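Local coordinates for protein cellulose synthase 1 (Gluconacetobacter xylinus, PDB 4I86) that serves as the regulatory PilZ domain of a cellulose synthase, a beta-barrel module of the kind that binds cyclic di-GMP, at residues 36-41 and 92-97; 43-48 and 72-77; 55-60 and 82-87; 68-73 and 98-103. All blocks are in the same frame, centred on the assembly; numbering follows the deposited sequence.

Contact 1: residues 36-41 and 92-97; sequences LSMGGA and QQEFSV
Met38 and Val97 meet side chain to side chain, the methionine slanting across the valine so that two of its atoms bear on one branch. Met38 CE lies 3.7 Å from Val97 CG1, and Met38 SD is 4.0 Å from the same methyl. The methionine gets there by folding: its chain bends at chi2 (-52°) and again at chi3, which curls the S-methyl end over toward the helix. Val97 answers with CG1 anti to its backbone N, aimed at the turn. One helical turn earlier, Glu94 stands roughly at right angles to Met38; its OE1 comes within 3.8 Å of Met38 CE, a plain van der Waals touch, from a residue less buried than Met38 and Val97. Behind Met38 the backbone is held by an ST turn and ST motif: Ser37 OG accepts from Gly39 N at 3.3 Å and from Gly40 N at 3.1 Å. These two bonds tie the serine hydroxyl across the turn that carries the methionine. This turn joins strands 28-36 and 40-44 at one end of the PilZ barrel, where Trp86 of strand 82-86 touches Val97 and donates to Ser37 O, while helix 91-105 packs alongside and adds Ile98 against Met38.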
loop_
_atom_site.group_PDB
_atom_site.type_symbol
_atom_site.label_atom_id
_atom_site.label_comp_id
_atom_site.label_asym_id
_atom_site.label_seq_id
_atom_site.Cartn_x
_atom_site.Cartn_y
_atom_site.Cartn_z
ATOM N N LEU A 36 2.160 5.616 -5.756
ATOM C CA LEU A 36 2.969 4.654 -5.027
ATOM C C LEU A 36 4.351 5.259 -4.933
ATOM O O LEU A 36 4.766 5.982 -5.823
ATOM C CB LEU A 36 3.029 3.319 -5.778
ATOM C CG LEU A 36 1.690 2.573 -5.803
ATOM C CD1 LEU A 36 1.690 1.465 -6.818
ATOM C CD2 LEU A 36 1.397 2.001 -4.445
ATOM N N SER A 37 5.051 4.984 -3.841
ATOM C CA SER A 37 6.432 5.416 -3.703
ATOM C C SER A 37 7.205 4.337 -2.967
ATOM O O SER A 37 6.617 3.351 -2.490
ATOM C CB SER A 37 6.505 6.729 -2.916
ATOM O OG SER A 37 5.863 6.564 -1.666
ATOM N N MET A 38 8.515 4.523 -2.863
ATOM C CA MET A 38 9.325 3.655 -2.019
ATOM C C MET A 38 8.901 3.761 -0.543
ATOM O O MET A 38 9.195 2.877 0.256
ATOM C CB MET A 38 10.813 3.985 -2.181
ATOM C CG MET A 38 11.423 3.497 -3.496
ATOM S SD MET A 38 11.154 1.747 -3.861
ATOM C CE MET A 38 11.823 0.941 -2.389
ATOM N N GLY A 39 8.203 4.836 -0.185
ATOM C CA GLY A 39 7.784 5.032 1.197
ATOM C C GLY A 39 6.439 4.381 1.527
ATOM O O GLY A 39 6.233 3.855 2.623
ATOM N N GLY A 40 5.520 4.426 0.575
ATOM C CA GLY A 40 4.193 3.876 0.783
ATOM C C GLY A 40 3.227 4.068 -0.366
ATOM O O GLY A 40 3.613 4.077 -1.550
ATOM N N ALA A 41 1.951 4.197 -0.012
ATOM C CA ALA A 41 0.890 4.269 -1.013
ATOM C C ALA A 41 -0.176 5.285 -0.636
ATOM O O ALA A 41 -0.429 5.523 0.540
ATOM C CB ALA A 41 0.253 2.897 -1.199
ATOM N N GLN A 92 12.755 -9.915 0.773
ATOM C CA GLN A 92 11.647 -10.159 -0.136
ATOM C C GLN A 92 10.606 -9.049 -0.036
ATOM O O GLN A 92 9.965 -8.715 -1.037
ATOM C CB GLN A 92 10.987 -11.528 0.082
ATOM C CG GLN A 92 9.825 -11.761 -0.889
ATOM C CD GLN A 92 10.112 -12.823 -1.961
ATOM O OE1 GLN A 92 10.207 -14.018 -1.651
ATOM N NE2 GLN A 92 10.222 -12.394 -3.226
ATOM N N GLN A 93 10.433 -8.493 1.164
ATOM C CA GLN A 93 9.495 -7.389 1.374
ATOM C C GLN A 93 10.042 -6.117 0.726
ATOM O O GLN A 93 9.308 -5.375 0.070
ATOM C CB GLN A 93 9.182 -7.208 2.870
ATOM C CG GLN A 93 8.335 -8.386 3.395
ATOM C CD GLN A 93 7.948 -8.277 4.854
ATOM O OE1 GLN A 93 8.359 -7.346 5.550
ATOM N NE2 GLN A 93 7.144 -9.237 5.330
ATOM N N GLU A 94 11.341 -5.904 0.865
ATOM C CA GLU A 94 11.990 -4.765 0.228
ATOM C C GLU A 94 11.778 -4.826 -1.286
ATOM O O GLU A 94 11.400 -3.838 -1.922
ATOM C CB GLU A 94 13.497 -4.777 0.533
ATOM C CG GLU A 94 14.291 -3.708 -0.215
ATOM C CD GLU A 94 14.012 -2.306 0.307
ATOM O OE1 GLU A 94 14.140 -1.328 -0.469
ATOM O OE2 GLU A 94 13.697 -2.180 1.511
ATOM N N PHE A 95 12.002 -5.998 -1.864
ATOM C CA PHE A 95 11.915 -6.139 -3.312
ATOM C C PHE A 95 10.511 -6.239 -3.877
ATOM O O PHE A 95 10.312 -5.993 -5.065
ATOM C CB PHE A 95 12.798 -7.284 -3.824
ATOM C CG PHE A 95 14.253 -6.920 -3.903
ATOM C CD1 PHE A 95 14.711 -6.077 -4.903
ATOM C CD2 PHE A 95 15.153 -7.392 -2.965
ATOM C CE1 PHE A 95 16.059 -5.717 -4.970
ATOM C CE2 PHE A 95 16.504 -7.048 -3.033
ATOM C CZ PHE A 95 16.948 -6.209 -4.039
ATOM N N SER A 96 9.533 -6.578 -3.047
ATOM C CA SER A 96 8.153 -6.525 -3.514
ATOM C C SER A 96 7.780 -5.074 -3.727
ATOM O O SER A 96 7.143 -4.727 -4.718
ATOM C CB SER A 96 7.204 -7.162 -2.506
ATOM O OG SER A 96 7.517 -8.535 -2.372
ATOM N N VAL A 97 8.208 -4.221 -2.800
ATOM C CA VAL A 97 7.980 -2.782 -2.925
ATOM C C VAL A 97 8.676 -2.243 -4.171
ATOM O O VAL A 97 8.080 -1.496 -4.928
ATOM C CB VAL A 97 8.466 -2.008 -1.684
ATOM C CG1 VAL A 97 8.388 -0.480 -1.929
ATOM C CG2 VAL A 97 7.644 -2.407 -0.470
#

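Contact 2: residues 43-48 and 72-77; sequences VKMSWP and ARIIRA
Trp47 leans on Ala77 with the root of its side chain and on Ile74 with its ring. Starting at the root, Trp47 CB is 3.8 Å from Ala77 CB, where the two backbones come nearest. The next atom, CG, is set anti to the backbone N (chi1 -164°), which swings the indole inward over Ile74; Trp47 CG stands 4.1 Å from Ile74 CD1. Trp47 CD2, at the ring fusion, is 4.0 Å from Ile74 CD1. Ile74 CD1 therefore sits over a face of the five-membered ring, 4.2 Å from its centroid and 19° off the normal, in a CH-pi contact. The opposite face is taken by Pro48 CD from the next residue, so the indole has an aliphatic carbon over each face, both offset toward the rim. Met45 reaches the same Ile74 methyl from another direction, tip to tip, with Met45 CE 3.7 Å from Ile74 CD1. One methyl thus serves two neighbours. That Ile74 and Ala77, three residues apart on one strand, both point at the 43-48 segment fits the classic beta bulge at Ile75 and Arg76, which both face Ile83 and shift the alternation of the strand. The contact lies toward one end of the barrel: strand 82-86 runs between strands 40-44 and 66-77 and sends Phe84 against Met45 and Ile74, while Val20 and Asn22 of strand 17-22, with Ile27 from a loop, pack round Trp47.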
loop_
_atom_site.group_PDB
_atom_site.type_symbol
_atom_site.label_atom_id
_atom_site.label_comp_id
_atom_site.label_asym_id
_atom_site.label_seq_id
_atom_site.Cartn_x
_atom_site.Cartn_y
_atom_site.Cartn_z
ATOM N N VAL A 43 -4.221 5.565 -1.531
ATOM C CA VAL A 43 -5.264 4.757 -2.166
ATOM C C VAL A 43 -6.662 5.379 -2.088
ATOM O O VAL A 43 -7.091 5.847 -1.025
ATOM C CB VAL A 43 -5.346 3.353 -1.534
ATOM C CG1 VAL A 43 -6.336 2.466 -2.312
ATOM C CG2 VAL A 43 -3.955 2.700 -1.465
ATOM N N LYS A 44 -7.379 5.376 -3.212
ATOM C CA LYS A 44 -8.791 5.768 -3.183
ATOM C C LYS A 44 -9.599 4.632 -2.562
ATOM O O LYS A 44 -9.741 3.552 -3.148
ATOM C CB LYS A 44 -9.320 6.094 -4.578
ATOM C CG LYS A 44 -10.703 6.758 -4.574
ATOM C CD LYS A 44 -11.154 7.089 -6.004
ATOM C CE LYS A 44 -12.674 7.124 -6.127
ATOM N NZ LYS A 44 -13.110 7.217 -7.558
ATOM N N MET A 45 -10.117 4.870 -1.364
ATOM C CA MET A 45 -10.754 3.810 -0.605
ATOM C C MET A 45 -11.494 4.384 0.593
ATOM O O MET A 45 -11.246 5.525 0.989
ATOM C CB MET A 45 -9.694 2.814 -0.117
ATOM C CG MET A 45 -8.647 3.435 0.799
ATOM S SD MET A 45 -7.634 2.199 1.640
ATOM C CE MET A 45 -8.348 2.215 3.282
ATOM N N SER A 46 -12.382 3.585 1.178
ATOM C CA SER A 46 -13.113 3.996 2.372
ATOM C C SER A 46 -12.900 3.017 3.523
ATOM O O SER A 46 -13.381 1.882 3.482
ATOM C CB SER A 46 -14.608 4.154 2.065
ATOM O OG SER A 46 -14.810 5.014 0.947
ATOM N N TRP A 47 -12.173 3.473 4.543
ATOM C CA TRP A 47 -11.873 2.684 5.742
ATOM C C TRP A 47 -12.999 2.834 6.773
ATOM O O TRP A 47 -13.327 3.955 7.178
ATOM C CB TRP A 47 -10.533 3.148 6.330
ATOM C CG TRP A 47 -9.889 2.219 7.332
ATOM C CD1 TRP A 47 -9.734 2.438 8.671
ATOM C CD2 TRP A 47 -9.292 0.936 7.065
ATOM N NE1 TRP A 47 -9.091 1.370 9.256
ATOM C CE2 TRP A 47 -8.804 0.439 8.293
ATOM C CE3 TRP A 47 -9.123 0.165 5.909
ATOM C CZ2 TRP A 47 -8.159 -0.798 8.396
ATOM C CZ3 TRP A 47 -8.486 -1.063 6.014
ATOM C CH2 TRP A 47 -8.010 -1.529 7.246
ATOM N N PRO A 48 -13.585 1.702 7.207
ATOM C CA PRO A 48 -14.803 1.678 8.035
ATOM C C PRO A 48 -14.559 1.759 9.540
ATOM O O PRO A 48 -15.280 1.122 10.306
ATOM C CB PRO A 48 -15.398 0.306 7.715
ATOM C CG PRO A 48 -14.178 -0.551 7.512
ATOM C CD PRO A 48 -13.168 0.343 6.809
ATOM N N ALA A 72 1.972 -3.386 5.558
ATOM C CA ALA A 72 2.004 -1.941 5.625
ATOM C C ALA A 72 1.333 -1.478 6.895
ATOM O O ALA A 72 0.878 -2.286 7.711
ATOM C CB ALA A 72 1.342 -1.316 4.392
ATOM N N ARG A 73 1.302 -0.167 7.062
ATOM C CA ARG A 73 0.593 0.449 8.163
ATOM C C ARG A 73 -0.294 1.539 7.579
ATOM O O ARG A 73 0.204 2.401 6.860
ATOM C CB ARG A 73 1.601 1.020 9.179
ATOM C CG ARG A 73 1.980 0.022 10.281
ATOM C CD ARG A 73 3.004 0.549 11.276
ATOM N NE ARG A 73 4.374 0.367 10.799
ATOM C CZ ARG A 73 5.463 0.422 11.568
ATOM N NH1 ARG A 73 5.358 0.647 12.879
ATOM N NH2 ARG A 73 6.664 0.242 11.020
ATOM N N ILE A 74 -1.604 1.487 7.832
ATOM C CA ILE A 74 -2.437 2.620 7.444
ATOM C C ILE A 74 -2.194 3.729 8.469
ATOM O O ILE A 74 -2.178 3.479 9.677
ATOM C CB ILE A 74 -3.960 2.275 7.290
ATOM C CG1 ILE A 74 -4.721 3.488 6.725
ATOM C CG2 ILE A 74 -4.564 1.814 8.615
ATOM C CD1 ILE A 74 -6.055 3.159 6.079
ATOM N N ILE A 75 -1.951 4.946 7.993
ATOM C CA ILE A 75 -1.603 6.025 8.912
ATOM C C ILE A 75 -2.652 7.138 8.927
ATOM O O ILE A 75 -2.772 7.869 9.907
ATOM C CB ILE A 75 -0.185 6.607 8.623
ATOM C CG1 ILE A 75 -0.088 7.145 7.196
ATOM C CG2 ILE A 75 0.901 5.548 8.879
ATOM C CD1 ILE A 75 1.129 8.050 6.952
ATOM N N ARG A 76 -3.405 7.265 7.838
ATOM C CA ARG A 76 -4.523 8.204 7.788
ATOM C C ARG A 76 -5.635 7.671 6.901
ATOM O O ARG A 76 -5.379 6.954 5.930
ATOM C CB ARG A 76 -4.075 9.573 7.264
ATOM C CG ARG A 76 -5.075 10.695 7.531
ATOM C CD ARG A 76 -5.036 11.748 6.430
ATOM N NE ARG A 76 -5.765 11.322 5.234
ATOM C CZ ARG A 76 -6.818 11.959 4.724
ATOM N NH1 ARG A 76 -7.269 13.071 5.298
ATOM N NH2 ARG A 76 -7.417 11.488 3.635
ATOM N N ALA A 77 -6.872 8.036 7.237
ATOM C CA ALA A 77 -8.041 7.685 6.436
ATOM C C ALA A 77 -9.026 8.855 6.411
ATOM O O ALA A 77 -9.483 9.307 7.460
ATOM C CB ALA A 77 -8.710 6.434 7.002
#

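Contact 3: residues 55-60 and 82-87; sequences TPVYIR and GIFIWT
Strands 55-60 and 82-86 cross almost perpendicularly, at 86° between their directions, with axes 9.0 Å apart at closest approach. That is too far for backbone pairing, and the two are indeed not neighbours in the sheet: strand 66-77 lies between them and bonds to both, so they face each other across the interior of the barrel. The nearest alpha carbons, those of Val57 and Phe84, are 9.1 Å apart, and side chains fill the gap. Ile59 does most of the work. Its chain is extended, with CD1 anti to CA (chi2 -176°), so the terminal methyl reaches deep and lands over a face of Phe84, 4.0 Å from the ring centroid and 19° from its normal: a CH-pi contact. The same Ile59 CD1 also comes obliquely to the six-membered ring of the indole, 3.8 Å from Trp86 CZ3, the isoleucine and tryptophan standing about at right angles. Val57 adds CG2, which lies 3.9 Å from Phe84 CE1 and approaches that ring obliquely. Chemically this is a dispersion contact: no hydrogen bond crosses it, and all four residues are buried. The one polar group among the four side chains, Trp86 NE1, is satisfied by Ser37 O, a bond that probably limits the indole's rotation while its six-membered ring stays in the oily interior.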
loop_
_atom_site.group_PDB
_atom_site.type_symbol
_atom_site.label_atom_id
_atom_site.label_comp_id
_atom_site.label_asym_id
_atom_site.label_seq_id
_atom_site.Cartn_x
_atom_site.Cartn_y
_atom_site.Cartn_z
ATOM N N THR A 55 -1.790 1.585 11.818
ATOM C CA THR A 55 -2.451 0.291 12.013
ATOM C C THR A 55 -2.013 -0.711 10.948
ATOM O O THR A 55 -2.199 -0.458 9.765
ATOM C CB THR A 55 -3.992 0.452 11.940
ATOM O OG1 THR A 55 -4.447 1.172 13.089
ATOM C CG2 THR A 55 -4.692 -0.903 11.874
ATOM N N PRO A 56 -1.442 -1.853 11.374
ATOM C CA PRO A 56 -0.870 -2.839 10.450
ATOM C C PRO A 56 -1.902 -3.528 9.566
ATOM O O PRO A 56 -2.952 -3.994 10.034
ATOM C CB PRO A 56 -0.172 -3.854 11.370
ATOM C CG PRO A 56 -0.716 -3.615 12.720
ATOM C CD PRO A 56 -1.165 -2.185 12.782
ATOM N N VAL A 57 -1.582 -3.574 8.276
ATOM C CA VAL A 57 -2.464 -4.149 7.253
ATOM C C VAL A 57 -1.643 -4.938 6.236
ATOM O O VAL A 57 -0.401 -4.932 6.276
ATOM C CB VAL A 57 -3.245 -3.056 6.472
ATOM C CG1 VAL A 57 -4.043 -2.141 7.420
ATOM C CG2 VAL A 57 -2.300 -2.237 5.586
ATOM N N TYR A 58 -2.341 -5.630 5.342
ATOM C CA TYR A 58 -1.724 -6.244 4.187
ATOM C C TYR A 58 -2.393 -5.631 2.981
ATOM O O TYR A 58 -3.617 -5.455 2.974
ATOM C CB TYR A 58 -1.898 -7.777 4.199
ATOM C CG TYR A 58 -1.224 -8.452 5.374
ATOM C CD1 TYR A 58 0.158 -8.535 5.444
ATOM C CD2 TYR A 58 -1.964 -9.004 6.416
ATOM C CE1 TYR A 58 0.789 -9.145 6.513
ATOM C CE2 TYR A 58 -1.330 -9.626 7.502
ATOM C CZ TYR A 58 0.043 -9.690 7.534
ATOM O OH TYR A 58 0.693 -10.296 8.587
ATOM N N ILE A 59 -1.588 -5.278 1.980
ATOM C CA ILE A 59 -2.102 -4.751 0.729
ATOM C C ILE A 59 -1.826 -5.768 -0.377
ATOM O O ILE A 59 -0.714 -6.279 -0.501
ATOM C CB ILE A 59 -1.456 -3.394 0.379
ATOM C CG1 ILE A 59 -1.824 -2.349 1.438
ATOM C CG2 ILE A 59 -1.881 -2.927 -0.997
ATOM C CD1 ILE A 59 -1.322 -0.980 1.126
ATOM N N ARG A 60 -2.860 -6.099 -1.144
ATOM C CA ARG A 60 -2.705 -7.062 -2.223
ATOM C C ARG A 60 -3.086 -6.420 -3.548
ATOM O O ARG A 60 -4.043 -5.649 -3.631
ATOM C CB ARG A 60 -3.558 -8.299 -1.961
ATOM C CG ARG A 60 -3.542 -9.313 -3.097
ATOM C CD ARG A 60 -4.283 -10.575 -2.733
ATOM N NE ARG A 60 -4.144 -11.573 -3.792
ATOM C CZ ARG A 60 -4.999 -11.710 -4.802
ATOM N NH1 ARG A 60 -6.057 -10.913 -4.884
ATOM N NH2 ARG A 60 -4.790 -12.640 -5.729
ATOM N N GLY A 82 -6.984 6.599 1.611
ATOM C CA GLY A 82 -6.214 5.939 2.653
ATOM C C GLY A 82 -4.730 6.139 2.371
ATOM O O GLY A 82 -4.285 5.980 1.226
ATOM N N ILE A 83 -3.966 6.514 3.399
ATOM C CA ILE A 83 -2.520 6.713 3.244
ATOM C C ILE A 83 -1.755 5.642 4.005
ATOM O O ILE A 83 -2.024 5.389 5.187
ATOM C CB ILE A 83 -2.039 8.097 3.750
ATOM C CG1 ILE A 83 -2.853 9.231 3.110
ATOM C CG2 ILE A 83 -0.523 8.251 3.510
ATOM C CD1 ILE A 83 -2.763 9.296 1.592
ATOM N N PHE A 84 -0.776 5.034 3.338
ATOM C CA PHE A 84 -0.036 3.928 3.946
ATOM C C PHE A 84 1.471 4.149 3.880
ATOM O O PHE A 84 1.965 4.866 3.017
ATOM C CB PHE A 84 -0.367 2.613 3.225
ATOM C CG PHE A 84 -1.838 2.277 3.195
ATOM C CD1 PHE A 84 -2.366 1.348 4.072
ATOM C CD2 PHE A 84 -2.687 2.887 2.279
ATOM C CE1 PHE A 84 -3.717 1.035 4.050
ATOM C CE2 PHE A 84 -4.042 2.576 2.254
ATOM C CZ PHE A 84 -4.551 1.652 3.140
ATOM N N ILE A 85 2.186 3.522 4.809
ATOM C CA ILE A 85 3.626 3.365 4.699
ATOM C C ILE A 85 3.954 1.873 4.665
ATOM O O ILE A 85 3.376 1.098 5.417
ATOM C CB ILE A 85 4.370 4.023 5.887
ATOM C CG1 ILE A 85 3.827 3.486 7.215
ATOM C CG2 ILE A 85 4.239 5.539 5.823
ATOM C CD1 ILE A 85 4.603 3.962 8.432
ATOM N N TRP A 86 4.859 1.469 3.782
ATOM C CA TRP A 86 5.277 0.069 3.718
ATOM C C TRP A 86 5.967 -0.345 5.001
ATOM O O TRP A 86 6.632 0.464 5.638
ATOM C CB TRP A 86 6.238 -0.144 2.550
ATOM C CG TRP A 86 5.690 0.329 1.230
ATOM C CD1 TRP A 86 6.246 1.250 0.392
ATOM C CD2 TRP A 86 4.464 -0.083 0.623
ATOM N NE1 TRP A 86 5.448 1.425 -0.715
ATOM C CE2 TRP A 86 4.347 0.614 -0.594
ATOM C CE3 TRP A 86 3.459 -0.992 0.986
ATOM C CZ2 TRP A 86 3.269 0.429 -1.452
ATOM C CZ3 TRP A 86 2.393 -1.169 0.139
ATOM C CH2 TRP A 86 2.299 -0.459 -1.068
ATOM N N THR A 87 5.800 -1.618 5.356
ATOM C CA THR A 87 6.523 -2.282 6.433
ATOM C C THR A 87 7.496 -3.266 5.779
ATOM O O THR A 87 7.075 -4.177 5.073
ATOM C CB THR A 87 5.554 -3.122 7.297
ATOM O OG1 THR A 87 4.623 -2.259 7.968
ATOM C CG2 THR A 87 6.316 -3.918 8.325
#

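Contact 4: residues 68-73 and 98-103; sequences LILPAR and IRLVFG
Leu68 splits its two methyls between neighbouring residues of the helix: CD1 goes to Leu100, CD2 to Arg99. The division follows from an extended chain, with Leu68 CD1 trans to CA and lying 3.8 Å from Leu100 CB, while the other branch, CD2, points to the arginine. Leu100 has CG anti to its backbone N (chi1 178°), which directs its own methyls toward the strand; Leu100 CD1 is 4.0 Å from Leu68 CD1, and Leu100 CD2 reaches 4.1 Å to Leu70 CD2. Leu70 meets it in an unusual shape, its chi2 of 91° falling away from the staggered values. Its CD2 is also shared with Val97, one turn back on the helix. Arg99 bends at chi3 (-81°), which turns its guanidinium to meet Leu68 obliquely: Arg99 CZ is 3.7 Å from Leu68 CD2. NH1 is modelled still closer to that methyl, a spacing too short to lean on. The segment axes pass 9.9 Å apart, the usual room for a layer of leucine side chains between a helix and a sheet. Chemically, then, the contact has two parts: a buried leucine cluster that seals helix 91-105 to the barrel beside Trp86, and at its edge an arginine whose guanidinium lies against the Leu68 methyl while NH1 makes a salt bridge to Glu66. The bridge probably steadies the guanidinium beside the leucine.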
loop_
_atom_site.group_PDB
_atom_site.type_symbol
_atom_site.label_atom_id
_atom_site.label_comp_id
_atom_site.label_asym_id
_atom_site.label_seq_id
_atom_site.Cartn_x
_atom_site.Cartn_y
_atom_site.Cartn_z
ATOM N N LEU A 68 1.251 -9.334 -5.856
ATOM C CA LEU A 68 2.143 -8.664 -4.909
ATOM C C LEU A 68 1.411 -8.484 -3.597
ATOM O O LEU A 68 0.337 -7.879 -3.558
ATOM C CB LEU A 68 2.593 -7.289 -5.425
ATOM C CG LEU A 68 3.208 -7.278 -6.826
ATOM C CD1 LEU A 68 3.581 -5.864 -7.249
ATOM C CD2 LEU A 68 4.422 -8.189 -6.874
ATOM N N ILE A 69 1.998 -8.982 -2.514
ATOM C CA ILE A 69 1.382 -8.832 -1.201
ATOM C C ILE A 69 2.355 -8.106 -0.284
ATOM O O ILE A 69 3.460 -8.588 -0.049
ATOM C CB ILE A 69 0.989 -10.214 -0.609
ATOM C CG1 ILE A 69 -0.048 -10.869 -1.516
ATOM C CG2 ILE A 69 0.484 -10.031 0.834
ATOM C CD1 ILE A 69 -0.198 -12.353 -1.360
ATOM N N LEU A 70 1.961 -6.936 0.209
ATOM C CA LEU A 70 2.894 -6.102 0.948
ATOM C C LEU A 70 2.344 -5.705 2.309
ATOM O O LEU A 70 1.279 -5.092 2.386
ATOM C CB LEU A 70 3.239 -4.841 0.142
ATOM C CG LEU A 70 3.583 -4.991 -1.359
ATOM C CD1 LEU A 70 2.340 -4.865 -2.222
ATOM C CD2 LEU A 70 4.599 -3.944 -1.755
ATOM N N PRO A 71 3.073 -6.036 3.389
ATOM C CA PRO A 71 2.667 -5.544 4.716
ATOM C C PRO A 71 2.795 -4.032 4.746
ATOM O O PRO A 71 3.634 -3.460 4.037
ATOM C CB PRO A 71 3.706 -6.154 5.674
ATOM C CG PRO A 71 4.342 -7.264 4.908
ATOM C CD PRO A 71 4.308 -6.830 3.452
ATOM N N ALA A 72 1.972 -3.386 5.558
ATOM C CA ALA A 72 2.004 -1.941 5.625
ATOM C C ALA A 72 1.333 -1.478 6.895
ATOM O O ALA A 72 0.878 -2.286 7.711
ATOM C CB ALA A 72 1.342 -1.316 4.392
ATOM N N ARG A 73 1.302 -0.167 7.062
ATOM C CA ARG A 73 0.593 0.449 8.163
ATOM C C ARG A 73 -0.294 1.539 7.579
ATOM O O ARG A 73 0.204 2.401 6.860
ATOM C CB ARG A 73 1.601 1.020 9.179
ATOM C CG ARG A 73 1.980 0.022 10.281
ATOM C CD ARG A 73 3.004 0.549 11.276
ATOM N NE ARG A 73 4.374 0.367 10.799
ATOM C CZ ARG A 73 5.463 0.422 11.568
ATOM N NH1 ARG A 73 5.358 0.647 12.879
ATOM N NH2 ARG A 73 6.664 0.242 11.020
ATOM N N ILE A 98 9.938 -2.622 -4.373
ATOM C CA ILE A 98 10.686 -2.217 -5.563
ATOM C C ILE A 98 9.974 -2.688 -6.840
ATOM O O ILE A 98 9.811 -1.920 -7.797
ATOM C CB ILE A 98 12.158 -2.729 -5.520
ATOM C CG1 ILE A 98 12.942 -2.035 -4.405
ATOM C CG2 ILE A 98 12.842 -2.570 -6.867
ATOM C CD1 ILE A 98 14.367 -2.581 -4.188
ATOM N N ARG A 99 9.547 -3.948 -6.864
ATOM C CA ARG A 99 8.897 -4.487 -8.063
ATOM C C ARG A 99 7.641 -3.696 -8.419
ATOM O O ARG A 99 7.378 -3.439 -9.585
ATOM C CB ARG A 99 8.538 -5.971 -7.886
ATOM C CG ARG A 99 9.722 -6.925 -8.037
ATOM C CD ARG A 99 9.243 -8.391 -8.172
ATOM N NE ARG A 99 8.932 -8.974 -6.880
ATOM C CZ ARG A 99 7.840 -9.677 -6.610
ATOM N NH1 ARG A 99 6.935 -9.913 -7.547
ATOM N NH2 ARG A 99 7.666 -10.151 -5.389
ATOM N N LEU A 100 6.853 -3.358 -7.403
ATOM C CA LEU A 100 5.653 -2.547 -7.563
ATOM C C LEU A 100 5.947 -1.151 -8.099
ATOM O O LEU A 100 5.410 -0.751 -9.135
ATOM C CB LEU A 100 4.917 -2.421 -6.227
ATOM C CG LEU A 100 3.642 -1.563 -6.165
ATOM C CD1 LEU A 100 2.593 -2.036 -7.179
ATOM C CD2 LEU A 100 3.051 -1.560 -4.739
ATOM N N VAL A 101 6.786 -0.408 -7.385
ATOM C CA VAL A 101 7.098 0.971 -7.756
ATOM C C VAL A 101 7.827 1.084 -9.092
ATOM O O VAL A 101 7.421 1.861 -9.949
ATOM C CB VAL A 101 7.930 1.679 -6.663
ATOM C CG1 VAL A 101 8.351 3.091 -7.118
ATOM C CG2 VAL A 101 7.149 1.743 -5.370
ATOM N N PHE A 102 8.900 0.318 -9.276
ATOM C CA PHE A 102 9.627 0.348 -10.554
ATOM C C PHE A 102 8.892 -0.402 -11.670
ATOM O O PHE A 102 9.071 -0.080 -12.854
ATOM C CB PHE A 102 11.063 -0.178 -10.426
ATOM C CG PHE A 102 12.013 0.767 -9.696
ATOM C CD1 PHE A 102 12.948 1.521 -10.399
ATOM C CD2 PHE A 102 11.988 0.871 -8.314
ATOM C CE1 PHE A 102 13.819 2.384 -9.735
ATOM C CE2 PHE A 102 12.853 1.752 -7.637
ATOM C CZ PHE A 102 13.773 2.502 -8.357
ATOM N N GLY A 103 8.081 -1.401 -11.315
ATOM C CA GLY A 103 7.282 -2.104 -12.314
ATOM C C GLY A 103 6.312 -1.118 -12.944
ATOM O O GLY A 103 6.034 -1.171 -14.146
#

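Following the chain, residues 36-41 open the longest span of the four, which contact 1 closes at helix residues 92-97. Contacts 2 and 3 both nest inside it: 43-48 finds 72-77 and 55-60 finds 82-87, their spans crossing because the segments alternate. Contact 4 starts on the strand where contact 2 ends, sharing Ala72 and Arg73, and closes on 98-103; its span crosses those of contacts 1 and 3. In space, contact 3 ties the walls of the barrel through its middle, contact 2 lies toward one end, and contacts 1 and 4 sit together on the opposite side, fastening successive turns of helix 91-105 to the barrel.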